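Greglin (Schistocerca gregaria, PDB 4GI3) inhibits serine proteases, among them subtilisin, neutrophil and pancreatic elastases, chymotrypsin and cathepsin G, but not pancreatic trypsin. Local coordinates at residues Q39-F44 and R66-A71; V32-S37 and A57-T62; S23-I28 and E47-K52. All coordinates share one frame; numbering follows the deposited sequence.

Contact 1 of 3, residues Q39-F44 and R66-A71; sequences QDFYLF and REMCKA. Unlike the reference sequence in segment 39-44: Gln39 (reference Ser).
A chi1 near -60° (-57° in Phe41) swings CG of both Phe41 and Met68 to the side of the backbone N, and the two side chains run alongside each other. Met68 CB sits over one face of the Phe41 ring, offset toward the CD2-CE2 rim and 3.9 Å from the ring centroid, in a CH-pi contact. A bend at chi2 (-67°) places Met68 SD 5.0 Å from that centroid, in an oblique Met-aromatic contact. Cys69 presses against the strand itself, its SG 3.5 Å from Tyr42 C, a position fixed by the disulfide to Cys33 on the adjoining strand 32-36. Leu43, beside it, has CG anti to the backbone N (chi1 -169°). Leu43 CD1 lies 4.1 Å from Cys69 CB, while Leu43 CD2 packs 3.6 Å from Lys70 O. A forked apolar side chain suits this buried place, one methyl meeting Cys69 and the other the backbone oxygens of Lys70 and Ala71. One water joins the segments, donating a hydrogen bond to Phe41 O at 2.7 Å and accepting one from Lys70 N at 2.9 Å. The chemistry implies that 66-71 is held on its strand by dispersion, a sulfur bridge to the next strand and a water link; direct backbone pairing with this strand comes later, from Leu43 to Ser74.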
loop_
_atom_site.group_PDB
_atom_site.type_symbol
_atom_site.label_atom_id
_atom_site.label_comp_id
_atom_site.label_asym_id
_atom_site.label_seq_id
_atom_site.Cartn_x
_atom_site.Cartn_y
_atom_site.Cartn_z
ATOM N N GLN B 39 15.155 -30.219 2.778
ATOM C CA GLN B 39 13.955 -30.884 2.242
ATOM C C GLN B 39 12.631 -30.535 2.963
ATOM O O GLN B 39 11.688 -31.334 2.971
ATOM C CB GLN B 39 14.171 -32.406 2.042
ATOM C CG GLN B 39 15.348 -32.766 1.122
ATOM C CD GLN B 39 15.606 -34.257 1.000
ATOM O OE1 GLN B 39 15.182 -35.076 1.829
ATOM N NE2 GLN B 39 16.340 -34.641 -0.035
ATOM N N ASP B 40 12.552 -29.307 3.516
ATOM C CA ASP B 40 11.353 -28.764 4.178
ATOM C C ASP B 40 10.645 -27.785 3.225
ATOM O O ASP B 40 11.318 -27.086 2.463
ATOM C CB ASP B 40 11.731 -28.043 5.490
ATOM C CG ASP B 40 12.422 -28.917 6.526
ATOM O OD1 ASP B 40 11.882 -30.003 6.845
ATOM O OD2 ASP B 40 13.487 -28.502 7.036
ATOM N N PHE B 41 9.298 -27.731 3.280
ATOM C CA PHE B 41 8.482 -26.868 2.422
ATOM C C PHE B 41 7.967 -25.611 3.131
ATOM O O PHE B 41 7.334 -25.710 4.182
ATOM C CB PHE B 41 7.333 -27.648 1.779
ATOM C CG PHE B 41 7.790 -28.845 0.980
ATOM C CD1 PHE B 41 7.736 -30.126 1.522
ATOM C CD2 PHE B 41 8.298 -28.692 -0.305
ATOM C CE1 PHE B 41 8.175 -31.234 0.787
ATOM C CE2 PHE B 41 8.713 -29.802 -1.047
ATOM C CZ PHE B 41 8.659 -31.065 -0.492
ATOM N N TYR B 42 8.235 -24.431 2.539
ATOM C CA TYR B 42 7.838 -23.127 3.080
ATOM C C TYR B 42 7.035 -22.329 2.073
ATOM O O TYR B 42 7.477 -22.170 0.933
ATOM C CB TYR B 42 9.083 -22.323 3.506
ATOM C CG TYR B 42 9.899 -22.989 4.593
ATOM C CD1 TYR B 42 11.034 -23.733 4.284
ATOM C CD2 TYR B 42 9.530 -22.886 5.932
ATOM C CE1 TYR B 42 11.788 -24.353 5.279
ATOM C CE2 TYR B 42 10.264 -23.521 6.936
ATOM C CZ TYR B 42 11.394 -24.254 6.605
ATOM O OH TYR B 42 12.132 -24.870 7.593
ATOM N N LEU B 43 5.842 -21.845 2.477
ATOM C CA LEU B 43 4.999 -20.989 1.634
ATOM C C LEU B 43 5.344 -19.532 1.979
ATOM O O LEU B 43 5.161 -19.104 3.118
ATOM C CB LEU B 43 3.499 -21.282 1.847
ATOM C CG LEU B 43 2.517 -20.647 0.847
ATOM C CD1 LEU B 43 2.539 -21.360 -0.498
ATOM C CD2 LEU B 43 1.097 -20.669 1.383
ATOM N N PHE B 44 5.944 -18.808 1.034
ATOM C CA PHE B 44 6.320 -17.412 1.243
ATOM C C PHE B 44 5.216 -16.518 0.678
ATOM O O PHE B 44 4.513 -16.931 -0.235
ATOM C CB PHE B 44 7.669 -17.108 0.573
ATOM C CG PHE B 44 8.900 -17.508 1.348
ATOM C CD1 PHE B 44 9.358 -18.823 1.330
ATOM C CD2 PHE B 44 9.615 -16.570 2.083
ATOM C CE1 PHE B 44 10.507 -19.190 2.039
ATOM C CE2 PHE B 44 10.772 -16.935 2.777
ATOM C CZ PHE B 44 11.216 -18.244 2.741
ATOM N N ARG B 66 2.413 -25.762 -5.416
ATOM C CA ARG B 66 1.774 -25.275 -4.189
ATOM C C ARG B 66 1.348 -26.405 -3.217
ATOM O O ARG B 66 1.535 -26.269 -2.008
ATOM C CB ARG B 66 0.571 -24.408 -4.565
ATOM C CG ARG B 66 0.102 -23.474 -3.463
ATOM C CD ARG B 66 -1.275 -22.964 -3.814
ATOM N NE ARG B 66 -1.752 -21.928 -2.898
ATOM C CZ ARG B 66 -1.563 -20.625 -3.071
ATOM N NH1 ARG B 66 -0.864 -20.178 -4.108
ATOM N NH2 ARG B 66 -2.066 -19.757 -2.206
ATOM N N GLU B 67 0.833 -27.526 -3.765
ATOM C CA GLU B 67 0.364 -28.717 -3.039
ATOM C C GLU B 67 1.372 -29.300 -2.039
ATOM O O GLU B 67 0.956 -29.948 -1.076
ATOM C CB GLU B 67 -0.129 -29.799 -4.016
ATOM C CG GLU B 67 -1.341 -29.387 -4.854
ATOM C CD GLU B 67 -1.166 -28.348 -5.956
ATOM O OE1 GLU B 67 -0.019 -28.125 -6.411
ATOM O OE2 GLU B 67 -2.191 -27.758 -6.369
ATOM N N MET B 68 2.683 -29.060 -2.245
ATOM C CA MET B 68 3.750 -29.531 -1.357
ATOM C C MET B 68 3.760 -28.767 -0.028
ATOM O O MET B 68 4.335 -29.244 0.946
ATOM C CB MET B 68 5.132 -29.370 -2.023
ATOM C CG MET B 68 5.269 -30.034 -3.371
ATOM S SD MET B 68 5.206 -31.830 -3.287
ATOM C CE MET B 68 3.815 -32.140 -4.414
ATOM N N CYS B 69 3.192 -27.544 -0.024
ATOM C CA CYS B 69 3.154 -26.628 1.118
ATOM C C CYS B 69 1.871 -26.713 1.930
ATOM O O CYS B 69 0.816 -27.133 1.425
ATOM C CB CYS B 69 3.392 -25.192 0.650
ATOM S SG CYS B 69 5.130 -24.767 0.402
ATOM N N LYS B 70 1.961 -26.201 3.180
ATOM C CA LYS B 70 0.824 -26.022 4.086
ATOM C C LYS B 70 0.080 -24.782 3.542
ATOM O O LYS B 70 0.703 -23.966 2.845
ATOM C CB LYS B 70 1.323 -25.755 5.516
ATOM C CG LYS B 70 1.998 -26.956 6.167
ATOM C CD LYS B 70 2.620 -26.591 7.509
ATOM C CE LYS B 70 3.053 -27.817 8.281
ATOM N NZ LYS B 70 3.526 -27.475 9.652
ATOM N N ALA B 71 -1.231 -24.640 3.839
ATOM C CA ALA B 71 -2.050 -23.518 3.355
ATOM C C ALA B 71 -1.699 -22.141 3.951
ATOM O O ALA B 71 -2.202 -21.128 3.464
ATOM C CB ALA B 71 -3.530 -23.824 3.541
HETATM O O HOH W 1 4.647 -25.283 3.889
#

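Contact 2 of 3, residues V32-S37 and A57-T62; sequences VCVEDS and AGFVYT
Glu35 and Thr62 form an antiparallel hydrogen-bonded pair: Glu35 N gives a fairly straight bond (162°) to Thr62 O at 2.9 Å, whereas the return bond from Thr62 N to Glu35 O, at 3.1 Å, is more bent. Farther along, the pairing frays, since Ser37 N makes only a weak bond to Val60 O. That same N-H also meets Asp36 OD1 at 2.7 Å, from above the carboxylate plane. Asp36 OD1 and Val60 O, two acceptors 3.1 Å apart, share this N-H, which probably eases their repulsion. The Asp36 carboxylate also lies against Phe59, with CG 3.7 Å from ring atom CE1 and the two planes 42° apart. Val34 joins the aromatic residues of this side. Its CG1 touches Tyr61 CD1 at 3.8 Å, and its CG2 comes to the edge of the Phe59 ring, 4.2 Å from CZ. CB and CD1 of Tyr61 both pack against Val34. On the other face, beta-branched Thr62 rests CG2 on Glu35 CB at 4.0 Å. Buried valine fits the first face because Val34 also packs on Val50 of helix 47-57 and on Phe44. A short three-stranded antiparallel sheet, here with 32-36 in the middle, backed by one helix and braced by disulfides, is consistent with a Kazal-type inhibitor domain.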
loop_
_atom_site.group_PDB
_atom_site.type_symbol
_atom_site.label_atom_id
_atom_site.label_comp_id
_atom_site.label_asym_id
_atom_site.label_seq_id
_atom_site.Cartn_x
_atom_site.Cartn_y
_atom_site.Cartn_z
ATOM N N VAL B 32 3.941 -18.438 -2.936
ATOM C CA VAL B 32 4.764 -19.385 -3.684
ATOM C C VAL B 32 5.370 -20.419 -2.735
ATOM O O VAL B 32 5.857 -20.087 -1.647
ATOM C CB VAL B 32 5.850 -18.638 -4.496
ATOM C CG1 VAL B 32 5.219 -17.777 -5.589
ATOM C CG2 VAL B 32 6.741 -17.786 -3.600
ATOM N N CYS B 33 5.373 -21.667 -3.180
ATOM C CA CYS B 33 5.896 -22.777 -2.396
ATOM C C CYS B 33 7.324 -23.114 -2.812
ATOM O O CYS B 33 7.600 -23.221 -4.012
ATOM C CB CYS B 33 4.966 -23.975 -2.539
ATOM S SG CYS B 33 5.424 -25.389 -1.512
ATOM N N VAL B 34 8.241 -23.227 -1.829
ATOM C CA VAL B 34 9.650 -23.561 -2.061
ATOM C C VAL B 34 10.067 -24.759 -1.209
ATOM O O VAL B 34 9.478 -25.010 -0.147
ATOM C CB VAL B 34 10.667 -22.388 -1.897
ATOM C CG1 VAL B 34 10.353 -21.216 -2.826
ATOM C CG2 VAL B 34 10.795 -21.929 -0.444
ATOM N N GLU B 35 11.107 -25.471 -1.670
ATOM C CA GLU B 35 11.719 -26.582 -0.953
ATOM C C GLU B 35 13.120 -26.147 -0.618
ATOM O O GLU B 35 13.863 -25.740 -1.503
ATOM C CB GLU B 35 11.727 -27.873 -1.780
ATOM C CG GLU B 35 12.185 -29.081 -0.968
ATOM C CD GLU B 35 12.192 -30.425 -1.675
ATOM O OE1 GLU B 35 11.649 -30.529 -2.800
ATOM O OE2 GLU B 35 12.735 -31.387 -1.086
ATOM N N ASP B 36 13.456 -26.199 0.676
ATOM C CA ASP B 36 14.749 -25.839 1.230
ATOM C C ASP B 36 15.751 -27.005 1.004
ATOM O O ASP B 36 15.352 -28.102 0.582
ATOM C CB ASP B 36 14.559 -25.535 2.745
ATOM C CG ASP B 36 15.760 -25.018 3.539
ATOM O OD1 ASP B 36 16.796 -24.666 2.908
ATOM O OD2 ASP B 36 15.658 -24.939 4.789
ATOM N N SER B 37 17.044 -26.743 1.280
ATOM C CA SER B 37 18.157 -27.691 1.206
ATOM C C SER B 37 17.947 -28.866 2.193
ATOM O O SER B 37 18.384 -29.983 1.918
ATOM C CB SER B 37 19.466 -26.972 1.511
ATOM O OG SER B 37 20.553 -27.875 1.633
ATOM N N ALA B 57 20.392 -14.272 4.029
ATOM C CA ALA B 57 20.720 -15.408 4.890
ATOM C C ALA B 57 21.544 -16.530 4.232
ATOM O O ALA B 57 22.058 -17.409 4.942
ATOM C CB ALA B 57 19.433 -15.979 5.487
ATOM N N GLY B 58 21.650 -16.503 2.905
ATOM C CA GLY B 58 22.339 -17.542 2.146
ATOM C C GLY B 58 21.496 -18.804 2.054
ATOM O O GLY B 58 22.033 -19.912 1.959
ATOM N N PHE B 59 20.165 -18.632 2.091
ATOM C CA PHE B 59 19.128 -19.672 2.034
ATOM C C PHE B 59 19.033 -20.263 0.615
ATOM O O PHE B 59 19.029 -19.513 -0.366
ATOM C CB PHE B 59 17.790 -19.063 2.495
ATOM C CG PHE B 59 16.504 -19.838 2.300
ATOM C CD1 PHE B 59 16.120 -20.822 3.203
ATOM C CD2 PHE B 59 15.612 -19.490 1.290
ATOM C CE1 PHE B 59 14.890 -21.484 3.065
ATOM C CE2 PHE B 59 14.393 -20.163 1.144
ATOM C CZ PHE B 59 14.039 -21.152 2.031
ATOM N N VAL B 60 18.975 -21.619 0.529
ATOM C CA VAL B 60 18.946 -22.420 -0.710
ATOM C C VAL B 60 17.553 -23.028 -0.939
ATOM O O VAL B 60 17.043 -23.790 -0.105
ATOM C CB VAL B 60 20.052 -23.509 -0.688
ATOM C CG1 VAL B 60 20.138 -24.238 -2.032
ATOM C CG2 VAL B 60 21.407 -22.910 -0.309
ATOM N N TYR B 61 16.929 -22.697 -2.084
ATOM C CA TYR B 61 15.577 -23.171 -2.355
ATOM C C TYR B 61 15.343 -23.515 -3.845
ATOM O O TYR B 61 16.110 -23.132 -4.721
ATOM C CB TYR B 61 14.561 -22.083 -1.909
ATOM C CG TYR B 61 14.635 -20.845 -2.780
ATOM C CD1 TYR B 61 13.906 -20.758 -3.966
ATOM C CD2 TYR B 61 15.544 -19.824 -2.498
ATOM C CE1 TYR B 61 14.044 -19.668 -4.824
ATOM C CE2 TYR B 61 15.696 -18.734 -3.355
ATOM C CZ TYR B 61 14.930 -18.653 -4.508
ATOM O OH TYR B 61 15.066 -17.582 -5.356
ATOM N N THR B 62 14.243 -24.168 -4.100
ATOM C CA THR B 62 13.738 -24.473 -5.427
ATOM C C THR B 62 12.235 -24.364 -5.374
ATOM O O THR B 62 11.630 -24.840 -4.407
ATOM C CB THR B 62 14.262 -25.850 -5.960
ATOM O OG1 THR B 62 13.778 -26.027 -7.284
ATOM C CG2 THR B 62 13.796 -27.043 -5.112
#

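Contact 3 of 3, residues S23-I28 and E47-K52; sequences SICPLI and ECEVRK. Unlike the reference sequence in segment 23-28: Cys25 (reference Ser).
Cys25 and Cys48 supply the covalent link, a disulfide with an SG-SG distance of 2.1 Å and a chi3 of -76°. Cys48 SG stands anti to its backbone N (chi1 -174°), while Cys25 SG lies beside its own, and the bridge fastens the extended segment to the first turn of helix 47-57. Charged groups come next. Lys52 NZ meets Glu49 OE2 on the syn side at 2.9 Å, a salt bridge along the helix, and from there makes a weak bond to Ser23 O at 3.2 Å. Lysine is long enough for the job: a bend at chi3 (-73°) turns Lys52 CE toward Ser23 O, 3.2 Å away, and NZ is shared with Glu49. Cys25 and Pro26 pair in an antiparallel ladder with a strand of another protein chain, consistent with the protease-binding loop of a Kazal-type inhibitor. Asn46 supports that loop from just before the helix, bonding Ile28 O through ND2 and Glu49 N through OD1. Water carries a further link, donating to Pro26 O and to Glu49 OE1, each at 2.9 Å. Glu49 thus serves Lys52 and the loop together. In apolar packing, Pro26 CD rests 4.0 Å from Cys48 SG, its rigid ring lying against the bridge.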
loop_
_atom_site.group_PDB
_atom_site.type_symbol
_atom_site.label_atom_id
_atom_site.label_comp_id
_atom_site.label_asym_id
_atom_site.label_seq_id
_atom_site.Cartn_x
_atom_site.Cartn_y
_atom_site.Cartn_z
ATOM N N SER B 23 16.275 -5.282 1.185
ATOM C CA SER B 23 15.582 -5.425 2.464
ATOM C C SER B 23 14.082 -5.172 2.425
ATOM O O SER B 23 13.381 -5.552 3.369
ATOM C CB SER B 23 16.218 -4.505 3.503
ATOM O OG SER B 23 17.257 -3.696 2.969
ATOM N N ILE B 24 13.584 -4.524 1.363
ATOM C CA ILE B 24 12.167 -4.156 1.265
ATOM C C ILE B 24 11.533 -4.832 0.076
ATOM O O ILE B 24 12.139 -4.874 -0.997
ATOM C CB ILE B 24 12.003 -2.595 1.194
ATOM C CG1 ILE B 24 12.696 -1.834 2.364
ATOM C CG2 ILE B 24 10.537 -2.143 0.953
ATOM C CD1 ILE B 24 12.095 -2.000 3.762
ATOM N N CYS B 25 10.301 -5.329 0.261
ATOM C CA CYS B 25 9.499 -5.966 -0.786
ATOM C C CYS B 25 8.110 -5.324 -0.920
ATOM O O CYS B 25 7.628 -4.781 0.069
ATOM C CB CYS B 25 9.395 -7.467 -0.538
ATOM S SG CYS B 25 10.924 -8.364 -0.919
ATOM N N PRO B 26 7.428 -5.406 -2.099
ATOM C CA PRO B 26 6.060 -4.884 -2.180
ATOM C C PRO B 26 5.131 -5.784 -1.374
ATOM O O PRO B 26 5.427 -6.970 -1.213
ATOM C CB PRO B 26 5.730 -4.961 -3.680
ATOM C CG PRO B 26 7.011 -5.305 -4.364
ATOM C CD PRO B 26 7.803 -6.068 -3.362
ATOM N N LEU B 27 4.007 -5.248 -0.887
ATOM C CA LEU B 27 3.099 -6.052 -0.077
ATOM C C LEU B 27 1.960 -6.684 -0.871
ATOM O O LEU B 27 0.789 -6.627 -0.503
ATOM C CB LEU B 27 2.701 -5.360 1.254
ATOM C CG LEU B 27 3.778 -5.468 2.342
ATOM C CD1 LEU B 27 3.600 -4.397 3.426
ATOM C CD2 LEU B 27 3.770 -6.886 2.974
ATOM N N ILE B 28 2.336 -7.293 -2.005
ATOM C CA ILE B 28 1.411 -8.032 -2.854
ATOM C C ILE B 28 1.356 -9.440 -2.266
ATOM O O ILE B 28 2.383 -9.976 -1.838
ATOM C CB ILE B 28 1.890 -8.024 -4.334
ATOM C CG1 ILE B 28 0.945 -8.867 -5.211
ATOM C CG2 ILE B 28 3.395 -8.458 -4.477
ATOM C CD1 ILE B 28 0.770 -8.386 -6.624
ATOM N N GLU B 47 7.362 -14.058 -4.346
ATOM C CA GLU B 47 8.709 -14.344 -4.836
ATOM C C GLU B 47 9.733 -13.378 -4.282
ATOM O O GLU B 47 10.833 -13.813 -3.995
ATOM C CB GLU B 47 8.765 -14.288 -6.358
ATOM C CG GLU B 47 8.326 -15.534 -7.093
ATOM C CD GLU B 47 8.579 -15.416 -8.587
ATOM O OE1 GLU B 47 9.721 -15.073 -8.973
ATOM O OE2 GLU B 47 7.623 -15.621 -9.371
ATOM N N CYS B 48 9.396 -12.065 -4.119
ATOM C CA CYS B 48 10.353 -11.105 -3.562
ATOM C C CYS B 48 10.887 -11.550 -2.202
ATOM O O CYS B 48 12.084 -11.442 -1.961
ATOM C CB CYS B 48 9.772 -9.692 -3.491
ATOM S SG CYS B 48 10.975 -8.431 -2.980
ATOM N N GLU B 49 10.002 -12.031 -1.319
ATOM C CA GLU B 49 10.386 -12.487 0.026
ATOM C C GLU B 49 11.306 -13.718 -0.010
ATOM O O GLU B 49 12.255 -13.782 0.775
ATOM C CB GLU B 49 9.169 -12.721 0.921
ATOM C CG GLU B 49 8.454 -11.433 1.352
ATOM C CD GLU B 49 9.196 -10.387 2.174
ATOM O OE1 GLU B 49 8.774 -9.209 2.129
ATOM O OE2 GLU B 49 10.178 -10.731 2.873
ATOM N N VAL B 50 11.061 -14.648 -0.958
ATOM C CA VAL B 50 11.910 -15.843 -1.130
ATOM C C VAL B 50 13.327 -15.391 -1.493
ATOM O O VAL B 50 14.295 -15.858 -0.890
ATOM C CB VAL B 50 11.405 -16.844 -2.201
ATOM C CG1 VAL B 50 12.210 -18.137 -2.127
ATOM C CG2 VAL B 50 9.929 -17.144 -2.071
ATOM N N ARG B 51 13.440 -14.481 -2.497
ATOM C CA ARG B 51 14.707 -13.938 -2.984
ATOM C C ARG B 51 15.487 -13.203 -1.897
ATOM O O ARG B 51 16.712 -13.304 -1.850
ATOM C CB ARG B 51 14.482 -13.022 -4.189
ATOM C CG ARG B 51 14.084 -13.754 -5.469
ATOM C CD ARG B 51 14.138 -12.840 -6.695
ATOM N NE ARG B 51 13.000 -11.916 -6.777
ATOM C CZ ARG B 51 13.042 -10.625 -6.449
ATOM N NH1 ARG B 51 14.171 -10.081 -6.004
ATOM N NH2 ARG B 51 11.959 -9.869 -6.563
ATOM N N LYS B 52 14.770 -12.477 -1.018
ATOM C CA LYS B 52 15.341 -11.710 0.089
ATOM C C LYS B 52 16.034 -12.682 1.061
ATOM O O LYS B 52 17.190 -12.457 1.420
ATOM C CB LYS B 52 14.225 -10.926 0.799
ATOM C CG LYS B 52 14.719 -10.019 1.938
ATOM C CD LYS B 52 13.600 -9.554 2.880
ATOM C CE LYS B 52 12.685 -8.525 2.272
ATOM N NZ LYS B 52 11.541 -8.190 3.170
HETATM O O HOH W 2 6.112 -8.803 0.959
#

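In the fold
From the N terminus, the chain lays down segment 23-28, strands 32-36 and 41-44, helix 47-57 and strand 61-63 before loop 66-71. Contact 3 closes the first loop, from 23-28 to the helix; contact 2 the next, from the central strand to 57-62; contact 1 the last, from strand 41-44 to 66-71. Since each begins before the previous one has closed, every pair crosses and none nests. Contacts 1 and 2 share the sheet and meet at the Cys33-Cys69 disulfide. Contact 3 lies on the opposite side of the chain's centre from the other two, about 14 Å from contact 2 between centres, and Val50 joins it to both by packing on Val32, Val34, Phe44 and Tyr61.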